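Local coordinates for AP205 bacteriophage COAT protein (Acinetobacter phage ap205, PDB 5FS4), which forms the protein shell of a small single-stranded RNA bacteriophage, its subunits pairing into dimers that probably serve as the building blocks of the capsid, at residues A97-L109 with F119-T131. The protein carries 2 engineered substitutions. Numbering follows the deposited sequence.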
ATOM      1  N   ALA B  97      -4.067  -2.287  14.216  1.00 10.11           N
ATOM      2  CA  ALA B  97      -2.958  -3.194  14.480  1.00 10.35           C
ATOM      3  C   ALA B  97      -2.614  -4.046  13.257  1.00 10.26           C
ATOM      4  O   ALA B  97      -1.450  -4.307  13.009  1.00 11.02           O
ATOM      5  CB  ALA B  97      -3.325  -4.091  15.638  1.00 10.77           C
ATOM      6  N   GLU B  98      -3.626  -4.483  12.521  1.00 10.08           N
ATOM      7  CA  GLU B  98      -3.449  -5.211  11.268  1.00 10.85           C
ATOM      8  C   GLU B  98      -2.762  -4.332  10.198  1.00  9.64           C
ATOM      9  O   GLU B  98      -1.892  -4.792   9.444  1.00  9.36           O
ATOM     10  CB  GLU B  98      -4.799  -5.707  10.720  1.00 12.17           C
ATOM     11  CG  GLU B  98      -5.414  -6.851  11.507  1.00 13.83           C
ATOM     12  CD  GLU B  98      -4.446  -8.023  11.649  1.00 14.85           C
ATOM     13  OE1 GLU B  98      -3.912  -8.468  10.657  1.00 18.13           O
ATOM     14  OE2 GLU B  98      -4.219  -8.525  12.772  1.00 17.38           O
ATOM     15  N   TRP B  99      -3.167  -3.072  10.122  1.00  8.64           N
ATOM     16  CA  TRP B  99      -2.467  -2.111   9.246  1.00  8.14           C
ATOM     17  C   TRP B  99      -1.007  -1.986   9.647  1.00  8.45           C
ATOM     18  O   TRP B  99      -0.130  -2.041   8.777  1.00  7.18           O
ATOM     19  CB  TRP B  99      -3.208  -0.745   9.230  1.00  8.29           C
ATOM     20  CG  TRP B  99      -2.502   0.369   8.482  1.00  8.13           C
ATOM     21  CD1 TRP B  99      -2.147   1.579   9.022  1.00  8.36           C
ATOM     22  CD2 TRP B  99      -2.095   0.427   7.089  1.00  8.27           C
ATOM     23  NE1 TRP B  99      -1.559   2.365   8.066  1.00  8.51           N
ATOM     24  CE2 TRP B  99      -1.468   1.673   6.893  1.00  8.30           C
ATOM     25  CE3 TRP B  99      -2.114  -0.483   6.017  1.00  7.96           C
ATOM     26  CZ2 TRP B  99      -0.936   2.074   5.623  1.00  8.25           C
ATOM     27  CZ3 TRP B  99      -1.591  -0.107   4.814  1.00  8.04           C
ATOM     28  CH2 TRP B  99      -1.024   1.174   4.614  1.00  8.22           C
ATOM     29  N   GLU B 100      -0.678  -1.851  10.945  1.00  8.61           N
ATOM     30  CA  GLU B 100       0.783  -1.763  11.294  1.00  9.48           C
ATOM     31  C   GLU B 100       1.542  -3.023  10.828  1.00  8.77           C
ATOM     32  O   GLU B 100       2.670  -2.960  10.239  1.00  8.49           O
ATOM     33  CB  GLU B 100       1.022  -1.425  12.795  1.00 10.77           C
ATOM     34  CG  GLU B 100       0.386  -0.099  13.245  1.00 12.30           C
ATOM     35  CD  GLU B 100       0.832   1.084  12.404  1.00 13.66           C
ATOM     36  OE1 GLU B 100       2.073   1.175  12.223  1.00 17.04           O
ATOM     37  OE2 GLU B 100      -0.005   1.900  11.927  1.00 13.92           O
ATOM     38  N   THR B 101       0.890  -4.155  11.015  1.00  8.32           N
ATOM     39  CA  THR B 101       1.541  -5.441  10.690  1.00  9.14           C
ATOM     40  C   THR B 101       1.682  -5.652   9.203  1.00  8.29           C
ATOM     41  O   THR B 101       2.713  -6.151   8.740  1.00  7.21           O
ATOM     42  CB  THR B 101       0.804  -6.610  11.351  1.00 10.15           C
ATOM     43  OG1 THR B 101       0.787  -6.386  12.780  1.00 11.76           O
ATOM     44  CG2 THR B 101       1.476  -7.919  11.082  1.00 10.06           C
ATOM     45  N   HIS B 102       0.628  -5.286   8.482  1.00  7.31           N
ATOM     46  CA  HIS B 102       0.656  -5.384   7.017  1.00  7.08           C
ATOM     47  C   HIS B 102       1.797  -4.536   6.408  1.00  7.41           C
ATOM     48  O   HIS B 102       2.462  -4.969   5.472  1.00  8.47           O
ATOM     49  CB  HIS B 102      -0.765  -5.010   6.497  1.00  6.58           C
ATOM     50  CG  HIS B 102      -0.848  -4.814   5.011  1.00  6.27           C
ATOM     51  ND1 HIS B 102      -1.284  -5.814   4.157  1.00  6.11           N
ATOM     52  CD2 HIS B 102      -0.615  -3.736   4.234  1.00  5.87           C
ATOM     53  CE1 HIS B 102      -1.362  -5.339   2.929  1.00  6.07           C
ATOM     54  NE2 HIS B 102      -0.904  -4.098   2.939  1.00  6.30           N
ATOM     55  N   LYS B 103       1.971  -3.313   6.911  1.00  7.64           N
ATOM     56  CA  LYS B 103       3.029  -2.416   6.479  1.00  7.82           C
ATOM     57  C   LYS B 103       4.396  -3.106   6.705  1.00  8.21           C
ATOM     58  O   LYS B 103       5.220  -3.123   5.812  1.00  8.47           O
ATOM     59  CB  LYS B 103       2.974  -1.076   7.202  1.00  8.08           C
ATOM     60  CG  LYS B 103       1.876  -0.117   6.735  1.00  8.56           C
ATOM     61  CD  LYS B 103       2.053   1.263   7.381  1.00  8.56           C
ATOM     62  CE  LYS B 103       1.598   1.214   8.832  1.00  9.14           C
ATOM     63  NZ  LYS B 103       1.852   2.467   9.611  1.00  9.51           N
ATOM     64  N   ARG B 104       4.549  -3.726   7.877  1.00  8.30           N
ATOM     65  CA  ARG B 104       5.735  -4.397   8.254  1.00  9.83           C
ATOM     66  C   ARG B 104       6.044  -5.549   7.324  1.00  9.61           C
ATOM     67  O   ARG B 104       7.177  -5.737   6.925  1.00 10.99           O
ATOM     68  CB  ARG B 104       5.557  -4.936   9.656  1.00 10.59           C
ATOM     69  CG  ARG B 104       6.746  -5.761  10.087  1.00 12.15           C
ATOM     70  CD  ARG B 104       6.691  -6.029  11.563  1.00 13.79           C
ATOM     71  NE  ARG B 104       7.748  -6.962  11.911  1.00 14.44           N
ATOM     72  CZ  ARG B 104       7.897  -7.470  13.121  1.00 16.20           C
ATOM     73  NH1 ARG B 104       7.047  -7.187  14.102  1.00 15.19           N
ATOM     74  NH2 ARG B 104       8.898  -8.305  13.331  1.00 17.64           N
ATOM     75  N   ASN B 105       5.025  -6.298   6.961  1.00  8.74           N
ATOM     76  CA  ASN B 105       5.230  -7.476   6.163  1.00  8.39           C
ATOM     77  C   ASN B 105       5.509  -7.060   4.702  1.00  7.94           C
ATOM     78  O   ASN B 105       6.332  -7.646   4.046  1.00  7.65           O
ATOM     79  CB  ASN B 105       4.022  -8.386   6.241  1.00  7.90           C
ATOM     80  CG  ASN B 105       3.966  -9.174   7.535  1.00  7.97           C
ATOM     81  OD1 ASN B 105       4.995  -9.523   8.119  1.00  7.38           O
ATOM     82  ND2 ASN B 105       2.791  -9.502   7.933  1.00  7.75           N
ATOM     83  N   VAL B 106       4.816  -6.045   4.210  1.00  7.44           N
ATOM     84  CA  VAL B 106       5.100  -5.528   2.909  1.00  7.82           C
ATOM     85  C   VAL B 106       6.526  -4.960   2.863  1.00  8.21           C
ATOM     86  O   VAL B 106       7.256  -5.232   1.910  1.00  9.20           O
ATOM     87  CB  VAL B 106       4.083  -4.468   2.423  1.00  7.81           C
ATOM     88  CG1 VAL B 106       4.556  -3.938   1.068  1.00  7.63           C
ATOM     89  CG2 VAL B 106       2.656  -5.030   2.332  1.00  7.59           C
ATOM     90  N   ASP B 107       6.931  -4.199   3.880  1.00  8.50           N
ATOM     91  CA  ASP B 107       8.303  -3.654   3.959  1.00  9.33           C
ATOM     92  C   ASP B 107       9.328  -4.769   3.827  1.00  9.20           C
ATOM     93  O   ASP B 107      10.271  -4.643   3.091  1.00  9.61           O
ATOM     94  CB  ASP B 107       8.575  -2.894   5.291  1.00  9.54           C
ATOM     95  CG  ASP B 107       7.833  -1.592   5.403  1.00 10.04           C
ATOM     96  OD1 ASP B 107       7.345  -1.081   4.356  1.00 10.20           O
ATOM     97  OD2 ASP B 107       7.694  -1.099   6.568  1.00  9.81           O
ATOM     98  N   THR B 108       9.119  -5.858   4.541  1.00  9.11           N
ATOM     99  CA  THR B 108      10.094  -7.004   4.495  1.00  9.34           C
ATOM    100  C   THR B 108      10.365  -7.488   3.083  1.00  9.02           C
ATOM    101  O   THR B 108      11.511  -7.732   2.733  1.00  8.62           O
ATOM    102  CB  THR B 108       9.646  -8.137   5.459  1.00  9.57           C
ATOM    103  OG1 THR B 108       9.683  -7.687   6.830  1.00 10.21           O
ATOM    104  CG2 THR B 108      10.502  -9.347   5.324  1.00 10.59           C
ATOM    105  N   LEU B 109       9.316  -7.602   2.262  1.00  8.63           N
ATOM    106  CA  LEU B 109       9.417  -8.116   0.915  1.00  8.21           C
ATOM    107  C   LEU B 109       9.771  -7.030  -0.095  1.00  7.98           C
ATOM    108  O   LEU B 109      10.645  -7.231  -0.929  1.00  7.73           O
ATOM    109  CB  LEU B 109       8.152  -8.783   0.482  1.00  8.01           C
ATOM    110  CG  LEU B 109       7.659  -9.989   1.252  1.00  7.69           C
ATOM    111  CD1 LEU B 109       6.378 -10.531   0.628  1.00  8.09           C
ATOM    112  CD2 LEU B 109       8.692 -11.095   1.319  1.00  7.70           C
ATOM    113  N   PHE B 119      10.604 -10.772  -7.566  1.00  7.86           N
ATOM    114  CA  PHE B 119      11.042 -12.027  -6.978  1.00  9.12           C
ATOM    115  C   PHE B 119      10.786 -12.078  -5.487  1.00  9.04           C
ATOM    116  O   PHE B 119      11.039 -11.095  -4.769  1.00  8.58           O
ATOM    117  CB  PHE B 119      12.559 -12.136  -7.213  1.00  9.22           C
ATOM    118  CG  PHE B 119      12.898 -12.332  -8.649  1.00 10.25           C
ATOM    119  CD1 PHE B 119      13.050 -11.238  -9.496  1.00 10.19           C
ATOM    120  CD2 PHE B 119      12.948 -13.595  -9.190  1.00  9.88           C
ATOM    121  CE1 PHE B 119      13.268 -11.418 -10.849  1.00 10.76           C
ATOM    122  CE2 PHE B 119      13.213 -13.779 -10.536  1.00 11.51           C
ATOM    123  CZ  PHE B 119      13.375 -12.691 -11.363  1.00 11.30           C
ATOM    124  N   LEU B 120      10.323 -13.241  -5.051  1.00  9.91           N
ATOM    125  CA  LEU B 120       9.963 -13.525  -3.665  1.00 10.46           C
ATOM    126  C   LEU B 120      11.117 -14.248  -2.905  1.00 10.94           C
ATOM    127  O   LEU B 120      11.846 -15.148  -3.435  1.00 10.51           O
ATOM    128  CB  LEU B 120       8.665 -14.350  -3.601  1.00 10.88           C
ATOM    129  CG  LEU B 120       7.389 -13.632  -4.059  1.00 10.95           C
ATOM    130  CD1 LEU B 120       6.241 -14.563  -4.179  1.00 11.39           C
ATOM    131  CD2 LEU B 120       7.015 -12.451  -3.158  1.00 10.98           C
ATOM    132  N   ASP B 121      11.294 -13.854  -1.660  1.00 11.51           N
ATOM    133  CA  ASP B 121      12.191 -14.564  -0.754  1.00 11.25           C
ATOM    134  C   ASP B 121      11.354 -15.460   0.170  1.00 11.60           C
ATOM    135  O   ASP B 121      10.684 -14.974   1.085  1.00 10.50           O
ATOM    136  CB  ASP B 121      13.053 -13.557   0.059  1.00 11.80           C
ATOM    137  CG  ASP B 121      14.059 -14.266   0.969  1.00 11.95           C
ATOM    138  OD1 ASP B 121      13.910 -15.463   1.211  1.00 11.04           O
ATOM    139  OD2 ASP B 121      15.044 -13.662   1.407  1.00 13.90           O
ATOM    140  N   PRO B 122      11.397 -16.779  -0.037  1.00 12.42           N
ATOM    141  CA  PRO B 122      10.562 -17.707   0.760  1.00 12.69           C
ATOM    142  C   PRO B 122      10.992 -17.843   2.237  1.00 12.29           C
ATOM    143  O   PRO B 122      10.236 -18.398   3.060  1.00 12.64           O
ATOM    144  CB  PRO B 122      10.700 -19.028  -0.011  1.00 12.93           C
ATOM    145  CG  PRO B 122      12.127 -18.962  -0.448  1.00 13.44           C
ATOM    146  CD  PRO B 122      12.405 -17.514  -0.816  1.00 13.81           C
ATOM    147  N   THR B 123      12.174 -17.338   2.574  1.00 11.44           N
ATOM    148  CA  THR B 123      12.636 -17.335   3.958  1.00 11.20           C
ATOM    149  C   THR B 123      12.335 -16.016   4.688  1.00 10.91           C
ATOM    150  O   THR B 123      12.763 -15.875   5.802  1.00 10.79           O
ATOM    151  CB  THR B 123      14.158 -17.588   4.032  1.00 11.96           C
ATOM    152  OG1 THR B 123      14.880 -16.419   3.608  1.00 13.13           O
ATOM    153  CG2 THR B 123      14.541 -18.840   3.174  1.00 11.57           C
ATOM    154  N   ALA B 124      11.676 -15.043   4.030  1.00 10.89           N
ATOM    155  CA  ALA B 124      11.321 -13.777   4.636  1.00 10.16           C
ATOM    156  C   ALA B 124      10.571 -13.974   5.972  1.00 10.36           C
ATOM    157  O   ALA B 124       9.713 -14.861   6.099  1.00  9.97           O
ATOM    158  CB  ALA B 124      10.506 -12.946   3.652  1.00 10.44           C
ATOM    159  N   ALA B 125      10.923 -13.141   6.952  1.00  9.82           N
ATOM    160  CA  ALA B 125      10.392 -13.216   8.306  1.00 11.40           C
ATOM    161  C   ALA B 125       9.039 -12.442   8.335  1.00 11.21           C
ATOM    162  O   ALA B 125       8.983 -11.260   8.653  1.00 12.65           O
ATOM    163  CB  ALA B 125      11.389 -12.572   9.280  1.00 11.19           C
ATOM    164  N   ILE B 126       7.977 -13.139   8.007  1.00 11.26           N
ATOM    165  CA  ILE B 126       6.610 -12.607   8.049  1.00 10.27           C
ATOM    166  C   ILE B 126       5.941 -12.951   9.399  1.00  9.82           C
ATOM    167  O   ILE B 126       6.133 -14.059   9.942  1.00  8.89           O
ATOM    168  CB  ILE B 126       5.784 -13.217   6.890  1.00 10.87           C
ATOM    169  CG1 ILE B 126       6.397 -12.886   5.517  1.00 10.77           C
ATOM    170  CG2 ILE B 126       4.297 -12.806   6.934  1.00 10.61           C
ATOM    171  CD1 ILE B 126       6.632 -11.395   5.228  1.00 11.55           C
ATOM    172  N   VAL B 127       5.186 -11.980   9.941  1.00  9.36           N
ATOM    173  CA  VAL B 127       4.634 -12.095  11.258  1.00  9.41           C
ATOM    174  C   VAL B 127       3.170 -11.712  11.333  1.00  9.10           C
ATOM    175  O   VAL B 127       2.704 -10.918  10.525  1.00  8.34           O
ATOM    176  CB  VAL B 127       5.424 -11.227  12.263  1.00  9.71           C
ATOM    177  CG1 VAL B 127       6.889 -11.662  12.289  1.00 10.13           C
ATOM    178  CG2 VAL B 127       5.295  -9.733  11.973  1.00 10.00           C
ATOM    179  N   SER B 128       2.473 -12.280  12.320  1.00  8.66           N
ATOM    180  CA  SER B 128       1.115 -11.879  12.651  1.00  9.19           C
ATOM    181  C   SER B 128       1.126 -10.669  13.530  1.00  9.64           C
ATOM    182  O   SER B 128       2.124 -10.326  14.101  1.00 11.70           O
ATOM    183  CB  SER B 128       0.410 -13.034  13.364  1.00  9.41           C
ATOM    184  OG  SER B 128      -0.901 -12.684  13.838  1.00  8.99           O
ATOM    185  N   SER B 129      -0.017 -10.016  13.641  1.00 11.16           N
ATOM    186  CA  SER B 129      -0.209  -8.910  14.579  1.00 11.78           C
ATOM    187  C   SER B 129      -0.323  -9.455  16.025  1.00 12.58           C
ATOM    188  O   SER B 129      -0.187  -8.693  17.003  1.00 10.40           O
ATOM    189  CB  SER B 129      -1.463  -8.176  14.225  1.00 13.08           C
ATOM    190  OG  SER B 129      -2.566  -9.081  14.245  1.00 14.27           O
ATOM    191  N   ASP B 130      -0.648 -10.745  16.148  1.00 12.29           N
ATOM    192  CA  ASP B 130      -0.691 -11.382  17.465  1.00 14.59           C
ATOM    193  C   ASP B 130       0.710 -11.535  17.999  1.00 16.14           C
ATOM    194  O   ASP B 130       1.695 -11.670  17.263  1.00 13.78           O
ATOM    195  CB  ASP B 130      -1.379 -12.763  17.413  1.00 14.83           C
ATOM    196  CG  ASP B 130      -2.872 -12.681  17.265  1.00 15.32           C
ATOM    197  OD1 ASP B 130      -3.507 -11.701  17.704  1.00 15.29           O
ATOM    198  OD2 ASP B 130      -3.431 -13.679  16.780  1.00 16.74           O
ATOM    199  N   THR B 131       0.799 -11.525  19.308  1.00 18.98           N
ATOM    200  CA  THR B 131       2.101 -11.672  19.962  1.00 22.02           C
ATOM    201  C   THR B 131       2.173 -13.013  20.694  1.00 26.00           C
ATOM    202  O   THR B 131       1.187 -13.747  20.802  1.00 23.34           O
ATOM    203  CB  THR B 131       2.398 -10.466  20.869  1.00 22.52           C
ATOM    204  OG1 THR B 131       1.252 -10.160  21.681  1.00 23.17           O
ATOM    205  CG2 THR B 131       2.724  -9.241  19.994  1.00 23.78           C
TER
HETATM  206  O   HOH W   1      -2.086 -10.367  11.273  1.00 17.09           O
HETATM  207  O   HOH W   2       7.669  -8.897   8.286  1.00  5.82           O
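With chi1 at -77° Asn105 turns its CG away from its own carbonyl carbon, and its amide drops off helix 92-111 onto the backbone of Val127, while Arg104, CG opposite the backbone N at chi1 176°, runs out extended beside it. The setting is the coat protein fold of the small RNA phages in its circularly permuted AP205 form: the C-terminal segment 119-131 returns along helix 92-111, which follows the five-stranded sheet. Asn105 grips Val127 with two hydrogen bonds, as a neighbouring strand would: its OD1 accepts from Val127 N at 3.1 Å, the donor tilted 22° from the carbonyl plane, and its ND2 gives a nearly straight bond of 3.0 Å to Val127 O. Together the pair fixes the amide's rotation. Val127 also pairs antiparallel with a strand of the second subunit, so the sheet runs on across the dimer interface. Val127 CG2 sits over the centre of the Arg104 guanidinium, 3.6 Å from its CZ. Further along, Ile126 lies against the Asn105 amide, and the methyl Leu109 CD2 presses tightly on Ala124 CB at 3.5 Å. At the other end Thr101 lays CG2 3.3 Å from Val127 O, and a water links Glu98 OE1 to Ser129 N. A second water bridges the two segments, lying 2.8 Å from Asn105 OD1 and also within bonding distance of Ala125 O and Thr108 OG1.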